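Local atomic coordinates of hypothetical membrane protein (Corynebacterium glutamicum, PDB entry 6JSA), a protein that binds heme through its C-terminal HtaA domain, the part in this structure, and probably passes it along the corynebacterial heme-uptake machinery. Residues S2-V14 with Q41-A54. Numbering follows the deposited sequence.
Sequences SLGVTQASAQWGV and QQFQFSGNSGAVDA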
ATOM      1  N   SER A   2     -14.157  -9.872 -18.836  1.00 29.27           N
ATOM      2  CA  SER A   2     -13.701  -9.305 -17.573  1.00 27.83           C
ATOM      3  C   SER A   2     -14.616  -9.719 -16.417  1.00 24.88           C
ATOM      4  O   SER A   2     -15.778 -10.077 -16.615  1.00 26.46           O
ATOM      5  CB  SER A   2     -13.610  -7.778 -17.666  1.00 28.92           C
ATOM      6  OG  SER A   2     -12.985  -7.224 -16.519  1.00 29.99           O
ATOM      7  N   LEU A   3     -14.079  -9.664 -15.204  1.00 20.23           N
ATOM      8  CA  LEU A   3     -14.782 -10.110 -14.012  1.00 17.83           C
ATOM      9  C   LEU A   3     -14.695  -9.028 -12.950  1.00 16.78           C
ATOM     10  O   LEU A   3     -13.638  -8.430 -12.749  1.00 18.58           O
ATOM     11  CB  LEU A   3     -14.143 -11.394 -13.476  1.00 19.00           C
ATOM     12  CG  LEU A   3     -14.179 -12.604 -14.409  1.00 20.85           C
ATOM     13  CD1 LEU A   3     -13.128 -13.621 -13.987  1.00 21.92           C
ATOM     14  CD2 LEU A   3     -15.559 -13.222 -14.401  1.00 21.39           C
ATOM     15  N   GLY A   4     -15.800  -8.775 -12.269  1.00 15.14           N
ATOM     16  CA  GLY A   4     -15.804  -7.790 -11.214  1.00 14.42           C
ATOM     17  C   GLY A   4     -15.359  -8.376  -9.886  1.00 13.33           C
ATOM     18  O   GLY A   4     -15.540  -9.557  -9.614  1.00 14.32           O
ATOM     19  N   VAL A   5     -14.753  -7.528  -9.058  1.00 11.81           N
ATOM     20  CA  VAL A   5     -14.439  -7.929  -7.696  1.00 11.30           C
ATOM     21  C   VAL A   5     -15.726  -7.987  -6.887  1.00 11.18           C
ATOM     22  O   VAL A   5     -16.518  -7.035  -6.878  1.00 13.11           O
ATOM     23  CB  VAL A   5     -13.431  -6.953  -7.074  1.00 12.29           C
ATOM     24  CG1 VAL A   5     -13.335  -7.170  -5.561  1.00 12.69           C
ATOM     25  CG2 VAL A   5     -12.069  -7.120  -7.730  1.00 13.59           C
ATOM     26  N   THR A   6     -15.951  -9.114  -6.218  1.00 10.95           N
ATOM     27  CA  THR A   6     -17.057  -9.227  -5.262  1.00 11.76           C
ATOM     28  C   THR A   6     -16.581  -8.713  -3.904  1.00 10.75           C
ATOM     29  O   THR A   6     -16.999  -7.641  -3.454  1.00 11.04           O
ATOM     30  CB  THR A   6     -17.559 -10.670  -5.213  1.00 12.14           C
ATOM     31  OG1 THR A   6     -17.931 -11.087  -6.539  1.00 14.94           O
ATOM     32  CG2 THR A   6     -18.766 -10.775  -4.294  1.00 11.61           C
ATOM     33  N   GLN A   7     -15.686  -9.459  -3.255  1.00  9.71           N
ATOM     34  CA  GLN A   7     -15.063  -9.045  -2.007  1.00  9.48           C
ATOM     35  C   GLN A   7     -13.562  -9.211  -2.144  1.00  9.55           C
ATOM     36  O   GLN A   7     -13.095 -10.273  -2.565  1.00 11.22           O
ATOM     37  CB  GLN A   7     -15.518  -9.929  -0.846  1.00  9.78           C
ATOM     38  CG  GLN A   7     -14.852  -9.580   0.472  1.00  9.05           C
ATOM     39  CD  GLN A   7     -15.343  -8.250   1.012  1.00  8.25           C
ATOM     40  OE1 GLN A   7     -16.519  -8.124   1.346  1.00  9.61           O
ATOM     41  NE2 GLN A   7     -14.467  -7.249   1.069  1.00  8.59           N
ATOM     42  N   ALA A   8     -12.809  -8.182  -1.763  1.00  8.15           N
ATOM     43  CA  ALA A   8     -11.358  -8.270  -1.722  1.00  8.27           C
ATOM     44  C   ALA A   8     -10.855  -7.884  -0.340  1.00  8.51           C
ATOM     45  O   ALA A   8     -11.496  -7.135   0.405  1.00  8.14           O
ATOM     46  CB  ALA A   8     -10.691  -7.350  -2.747  1.00  9.16           C
ATOM     47  N   SER A   9      -9.687  -8.413  -0.013  1.00  7.97           N
ATOM     48  CA  SER A   9      -8.965  -8.021   1.182  0.60  8.91           C
ATOM     49  C   SER A   9      -7.486  -7.981   0.842  1.00  8.12           C
ATOM     50  O   SER A   9      -7.012  -8.706  -0.037  1.00  9.90           O
ATOM     51  CB  SER A   9      -9.200  -8.993   2.341  0.60 10.74           C
ATOM     52  OG  SER A   9      -8.658 -10.260   2.038  0.60 12.00           O
ATOM     53  N   ALA A  10      -6.760  -7.101   1.517  1.00  8.13           N
ATOM     54  CA  ALA A  10      -5.325  -7.010   1.329  1.00  8.29           C
ATOM     55  C   ALA A  10      -4.674  -6.795   2.680  1.00  7.13           C
ATOM     56  O   ALA A  10      -5.284  -6.248   3.608  1.00  7.99           O
ATOM     57  CB  ALA A  10      -4.922  -5.897   0.352  1.00  9.75           C
ATOM     58  N   GLN A  11      -3.417  -7.220   2.767  1.00  7.54           N
ATOM     59  CA  GLN A  11      -2.613  -7.105   3.972  1.00  7.96           C
ATOM     60  C   GLN A  11      -1.275  -6.503   3.578  1.00  7.01           C
ATOM     61  O   GLN A  11      -0.590  -7.029   2.689  1.00  7.84           O
ATOM     62  CB  GLN A  11      -2.416  -8.475   4.626  1.00  9.75           C
ATOM     63  CG  GLN A  11      -3.729  -9.200   4.940  1.00 11.61           C
ATOM     64  CD  GLN A  11      -4.337  -9.898   3.722  1.00 13.75           C
ATOM     65  OE1 GLN A  11      -3.624 -10.502   2.918  1.00 16.16           O
ATOM     66  NE2 GLN A  11      -5.655  -9.800   3.576  1.00 14.54           N
ATOM     67  N   TRP A  12      -0.914  -5.388   4.213  1.00  7.24           N
ATOM     68  CA  TRP A  12       0.341  -4.704   3.905  1.00  7.05           C
ATOM     69  C   TRP A  12       0.755  -3.904   5.126  1.00  7.04           C
ATOM     70  O   TRP A  12      -0.010  -3.054   5.590  1.00  7.36           O
ATOM     71  CB  TRP A  12       0.171  -3.774   2.712  1.00  7.67           C
ATOM     72  CG  TRP A  12       1.460  -3.142   2.250  1.00  7.46           C
ATOM     73  CD1 TRP A  12       2.667  -3.767   2.058  1.00  8.22           C
ATOM     74  CD2 TRP A  12       1.660  -1.772   1.880  1.00  7.68           C
ATOM     75  NE1 TRP A  12       3.600  -2.867   1.607  1.00  8.53           N
ATOM     76  CE2 TRP A  12       3.013  -1.636   1.492  1.00  7.57           C
ATOM     77  CE3 TRP A  12       0.835  -0.641   1.856  1.00  8.92           C
ATOM     78  CZ2 TRP A  12       3.556  -0.418   1.079  1.00  8.88           C
ATOM     79  CZ3 TRP A  12       1.380   0.576   1.447  1.00  9.91           C
ATOM     80  CH2 TRP A  12       2.727   0.670   1.062  1.00 10.39           C
ATOM     81  N   GLY A  13       1.956  -4.161   5.635  1.00  7.03           N
ATOM     82  CA  GLY A  13       2.422  -3.398   6.771  1.00  7.17           C
ATOM     83  C   GLY A  13       3.119  -2.091   6.461  1.00  7.12           C
ATOM     84  O   GLY A  13       3.575  -1.425   7.395  1.00  7.23           O
ATOM     85  N   VAL A  14       3.182  -1.693   5.190  1.00  6.76           N
ATOM     86  CA  VAL A  14       3.986  -0.573   4.707  1.00  7.42           C
ATOM     87  C   VAL A  14       5.456  -0.958   4.805  1.00  7.88           C
ATOM     88  O   VAL A  14       6.070  -1.325   3.798  1.00  8.22           O
ATOM     89  CB  VAL A  14       3.653   0.780   5.368  1.00  7.86           C
ATOM     90  CG1 VAL A  14       4.497   1.876   4.740  1.00  8.73           C
ATOM     91  CG2 VAL A  14       2.163   1.090   5.193  1.00  8.76           C
ATOM     92  N   GLN A  41       0.924  -7.229  12.395  1.00  7.88           N
ATOM     93  CA  GLN A  41       1.817  -6.150  11.972  1.00  8.61           C
ATOM     94  C   GLN A  41       1.577  -5.761  10.513  1.00  8.34           C
ATOM     95  O   GLN A  41       2.495  -5.334   9.805  1.00  8.95           O
ATOM     96  CB  GLN A  41       3.288  -6.462  12.268  1.00 10.68           C
ATOM     97  CG  GLN A  41       3.518  -6.685  13.739  1.00 12.00           C
ATOM     98  CD  GLN A  41       4.919  -7.113  14.027  1.00 12.35           C
ATOM     99  OE1 GLN A  41       5.234  -8.303  14.012  1.00 13.94           O
ATOM    100  NE2 GLN A  41       5.782  -6.144  14.306  1.00 11.82           N
ATOM    101  N   GLN A  42       0.332  -5.909  10.063  1.00  7.74           N
ATOM    102  CA  GLN A  42      -0.060  -5.552   8.705  1.00  8.11           C
ATOM    103  C   GLN A  42      -1.341  -4.741   8.772  1.00  6.81           C
ATOM    104  O   GLN A  42      -2.291  -5.123   9.466  1.00  7.87           O
ATOM    105  CB  GLN A  42      -0.299  -6.785   7.828  1.00  8.89           C
ATOM    106  CG  GLN A  42       0.933  -7.631   7.622  1.00 10.05           C
ATOM    107  CD  GLN A  42       0.624  -8.847   6.785  1.00  9.99           C
ATOM    108  OE1 GLN A  42      -0.038  -9.773   7.248  1.00 11.11           O
ATOM    109  NE2 GLN A  42       1.074  -8.838   5.538  1.00 10.40           N
ATOM    110  N   PHE A  43      -1.376  -3.634   8.043  1.00  6.63           N
ATOM    111  CA  PHE A  43      -2.632  -2.934   7.838  1.00  6.83           C
ATOM    112  C   PHE A  43      -3.574  -3.793   7.004  1.00  7.09           C
ATOM    113  O   PHE A  43      -3.146  -4.537   6.113  1.00  7.25           O
ATOM    114  CB  PHE A  43      -2.362  -1.553   7.245  1.00  7.49           C
ATOM    115  CG  PHE A  43      -1.459  -0.736   8.126  1.00  6.71           C
ATOM    116  CD1 PHE A  43      -1.962  -0.130   9.271  1.00  7.30           C
ATOM    117  CD2 PHE A  43      -0.095  -0.652   7.872  1.00  7.26           C
ATOM    118  CE1 PHE A  43      -1.135   0.581  10.122  1.00  7.72           C
ATOM    119  CE2 PHE A  43       0.746   0.057   8.721  1.00  7.89           C
ATOM    120  CZ  PHE A  43       0.224   0.684   9.849  1.00  8.00           C
ATOM    121  N   GLN A  44      -4.861  -3.736   7.345  1.00  6.81           N
ATOM    122  CA  GLN A  44      -5.875  -4.646   6.826  1.00  7.23           C
ATOM    123  C   GLN A  44      -6.855  -3.827   6.005  1.00  7.13           C
ATOM    124  O   GLN A  44      -7.506  -2.911   6.529  1.00  6.99           O
ATOM    125  CB  GLN A  44      -6.600  -5.350   7.977  1.00  8.23           C
ATOM    126  CG  GLN A  44      -5.668  -6.101   8.928  1.00  8.82           C
ATOM    127  CD  GLN A  44      -5.151  -7.399   8.344  1.00  9.35           C
ATOM    128  OE1 GLN A  44      -5.887  -8.123   7.677  1.00 11.23           O
ATOM    129  NE2 GLN A  44      -3.890  -7.709   8.601  1.00 10.13           N
ATOM    130  N   PHE A  45      -6.953  -4.155   4.726  1.00  7.20           N
ATOM    131  CA  PHE A  45      -7.762  -3.406   3.779  1.00  7.23           C
ATOM    132  C   PHE A  45      -8.911  -4.282   3.311  1.00  7.29           C
ATOM    133  O   PHE A  45      -8.742  -5.490   3.104  1.00  7.71           O
ATOM    134  CB  PHE A  45      -6.917  -2.966   2.577  1.00  7.43           C
ATOM    135  CG  PHE A  45      -5.724  -2.130   2.960  1.00  7.74           C
ATOM    136  CD1 PHE A  45      -4.524  -2.727   3.328  1.00  8.64           C
ATOM    137  CD2 PHE A  45      -5.817  -0.746   2.974  1.00  8.60           C
ATOM    138  CE1 PHE A  45      -3.432  -1.958   3.697  1.00  8.76           C
ATOM    139  CE2 PHE A  45      -4.724   0.034   3.337  1.00  8.90           C
ATOM    140  CZ  PHE A  45      -3.535  -0.576   3.700  1.00  8.65           C
ATOM    141  N   SER A  46     -10.071  -3.662   3.142  1.00  7.48           N
ATOM    142  CA  SER A  46     -11.281  -4.377   2.789  1.00  8.04           C
ATOM    143  C   SER A  46     -11.974  -3.593   1.689  1.00  7.12           C
ATOM    144  O   SER A  46     -12.260  -2.407   1.860  1.00  7.53           O
ATOM    145  CB  SER A  46     -12.158  -4.482   4.035  1.00  9.42           C
ATOM    146  OG  SER A  46     -13.329  -5.209   3.762  1.00 10.74           O
ATOM    147  N   GLY A  47     -12.225  -4.237   0.547  1.00  7.30           N
ATOM    148  CA  GLY A  47     -12.790  -3.537  -0.588  1.00  7.88           C
ATOM    149  C   GLY A  47     -13.766  -4.401  -1.358  1.00  8.50           C
ATOM    150  O   GLY A  47     -13.725  -5.632  -1.306  1.00  9.20           O
ATOM    151  N   ASN A  48     -14.650  -3.729  -2.092  1.00  9.17           N
ATOM    152  CA  ASN A  48     -15.585  -4.466  -2.935  1.00  9.83           C
ATOM    153  C   ASN A  48     -15.644  -3.920  -4.357  1.00 10.66           C
ATOM    154  O   ASN A  48     -16.675  -4.024  -5.029  1.00 11.43           O
ATOM    155  CB  ASN A  48     -16.976  -4.593  -2.307  1.00 11.39           C
ATOM    156  CG  ASN A  48     -17.647  -3.264  -2.086  1.00 12.17           C
ATOM    157  OD1 ASN A  48     -17.125  -2.209  -2.464  1.00 12.60           O
ATOM    158  ND2 ASN A  48     -18.828  -3.301  -1.474  1.00 13.01           N
ATOM    159  N   SER A  49     -14.546  -3.352  -4.846  1.00 11.41           N
ATOM    160  CA  SER A  49     -14.534  -2.826  -6.201  1.00 13.12           C
ATOM    161  C   SER A  49     -13.227  -3.166  -6.903  1.00 12.12           C
ATOM    162  O   SER A  49     -12.219  -3.521  -6.286  1.00 12.05           O
ATOM    163  CB  SER A  49     -14.784  -1.321  -6.253  1.00 16.34           C
ATOM    164  OG  SER A  49     -13.669  -0.631  -5.753  1.00 18.21           O
ATOM    165  N   GLY A  50     -13.261  -3.035  -8.214  1.00 13.02           N
ATOM    166  CA  GLY A  50     -12.164  -3.430  -9.062  1.00 12.18           C
ATOM    167  C   GLY A  50     -12.615  -4.467 -10.065  1.00 12.38           C
ATOM    168  O   GLY A  50     -13.765  -4.905 -10.080  1.00 13.63           O
ATOM    169  N   ALA A  51     -11.680  -4.846 -10.923  1.00 12.44           N
ATOM    170  CA  ALA A  51     -11.998  -5.785 -11.983  1.00 12.89           C
ATOM    171  C   ALA A  51     -10.739  -6.541 -12.375  1.00 12.04           C
ATOM    172  O   ALA A  51      -9.623  -6.029 -12.246  1.00 12.12           O
ATOM    173  CB  ALA A  51     -12.590  -5.067 -13.200  1.00 15.48           C
ATOM    174  N   VAL A  52     -10.935  -7.765 -12.856  1.00 12.22           N
ATOM    175  CA  VAL A  52      -9.852  -8.641 -13.274  1.00 12.44           C
ATOM    176  C   VAL A  52     -10.194  -9.173 -14.656  1.00 12.25           C
ATOM    177  O   VAL A  52     -11.275  -9.741 -14.864  1.00 13.85           O
ATOM    178  CB  VAL A  52      -9.652  -9.806 -12.288  1.00 14.07           C
ATOM    179  CG1 VAL A  52      -8.663 -10.809 -12.846  1.00 14.96           C
ATOM    180  CG2 VAL A  52      -9.205  -9.294 -10.925  1.00 14.44           C
ATOM    181  N   ASP A  53      -9.278  -8.977 -15.599  1.00 11.79           N
ATOM    182  CA  ASP A  53      -9.378  -9.550 -16.937  1.00 12.84           C
ATOM    183  C   ASP A  53      -8.616 -10.864 -16.881  1.00 12.82           C
ATOM    184  O   ASP A  53      -7.395 -10.908 -17.043  1.00 13.35           O
ATOM    185  CB  ASP A  53      -8.783  -8.583 -17.951  1.00 14.50           C
ATOM    186  CG  ASP A  53      -8.728  -9.157 -19.356  1.00 17.03           C
ATOM    187  OD1 ASP A  53      -9.140 -10.316 -19.584  1.00 17.95           O
ATOM    188  OD2 ASP A  53      -8.249  -8.431 -20.247  1.00 18.69           O
ATOM    189  N   ALA A  54      -9.352 -11.951 -16.630  1.00 14.27           N
ATOM    190  CA  ALA A  54      -8.713 -13.245 -16.416  1.00 15.77           C
ATOM    191  C   ALA A  54      -8.028 -13.743 -17.678  1.00 16.36           C
ATOM    192  O   ALA A  54      -6.959 -14.363 -17.606  1.00 17.65           O
ATOM    193  CB  ALA A  54      -9.732 -14.264 -15.910  1.00 16.51           C
TER
HETATM  194  O   HOH W   1      -7.325  -8.080   5.373  1.00 22.85           O
HETATM  195  O   HOH W   2       3.008  -6.760   4.824  1.00  8.58           O
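Ala10 and Phe45 face each other as a hydrogen-bonded antiparallel pair, with Phe45 N 2.9 Å from Ala10 O. Strands 8-12 and 42-47 run on in this register, their axes at 164°. Phe45 lies on the buried face with Ala8, Ala10, Trp12 and Phe43. Its ring presents an edge to Ala10 O, which lies in the ring plane, and Phe45 CE1 sits 4.2 Å from Trp12 CB. Phe43 turns the edge of its ring to Trp12 O and Gly13 O. Its CG is anti to the carbonyl carbon (chi1 -58°), and Phe43 CE2 comes to 3.5 Å from Gly13 O. Val14 CG2 meets the same ring obliquely, and Trp31 packs on it edge-to-face. Phe63 and Ile67 also touch Phe45.

The other face is polar and wetter. Gln11 and Gln44 lie across one another there, amide planes 28° apart. One water accepts from Gln11 NE2 and donates to Gln44 OE1; Gln11 OE1 is hydrogen-bonded to Ser160 OG. Ala8 O is gripped from opposite faces by Gln7 NE2 and Gly47 N. Beyond the corner at Thr6 and Gln7, Leu3 and Val52 bond to each other in both directions and Val5 N reaches Gly50 O at 3.0 Å. The chemistry implies an amphipathic ladder for 8-12 with 42-47: aromatic rings and alanines pack on the inner face, while glutamines, serines and water lie on the outer one. The ladder ends at Trp12 and Phe43, and the side chain of Val14, just beyond, lies about 9 Å from the heme.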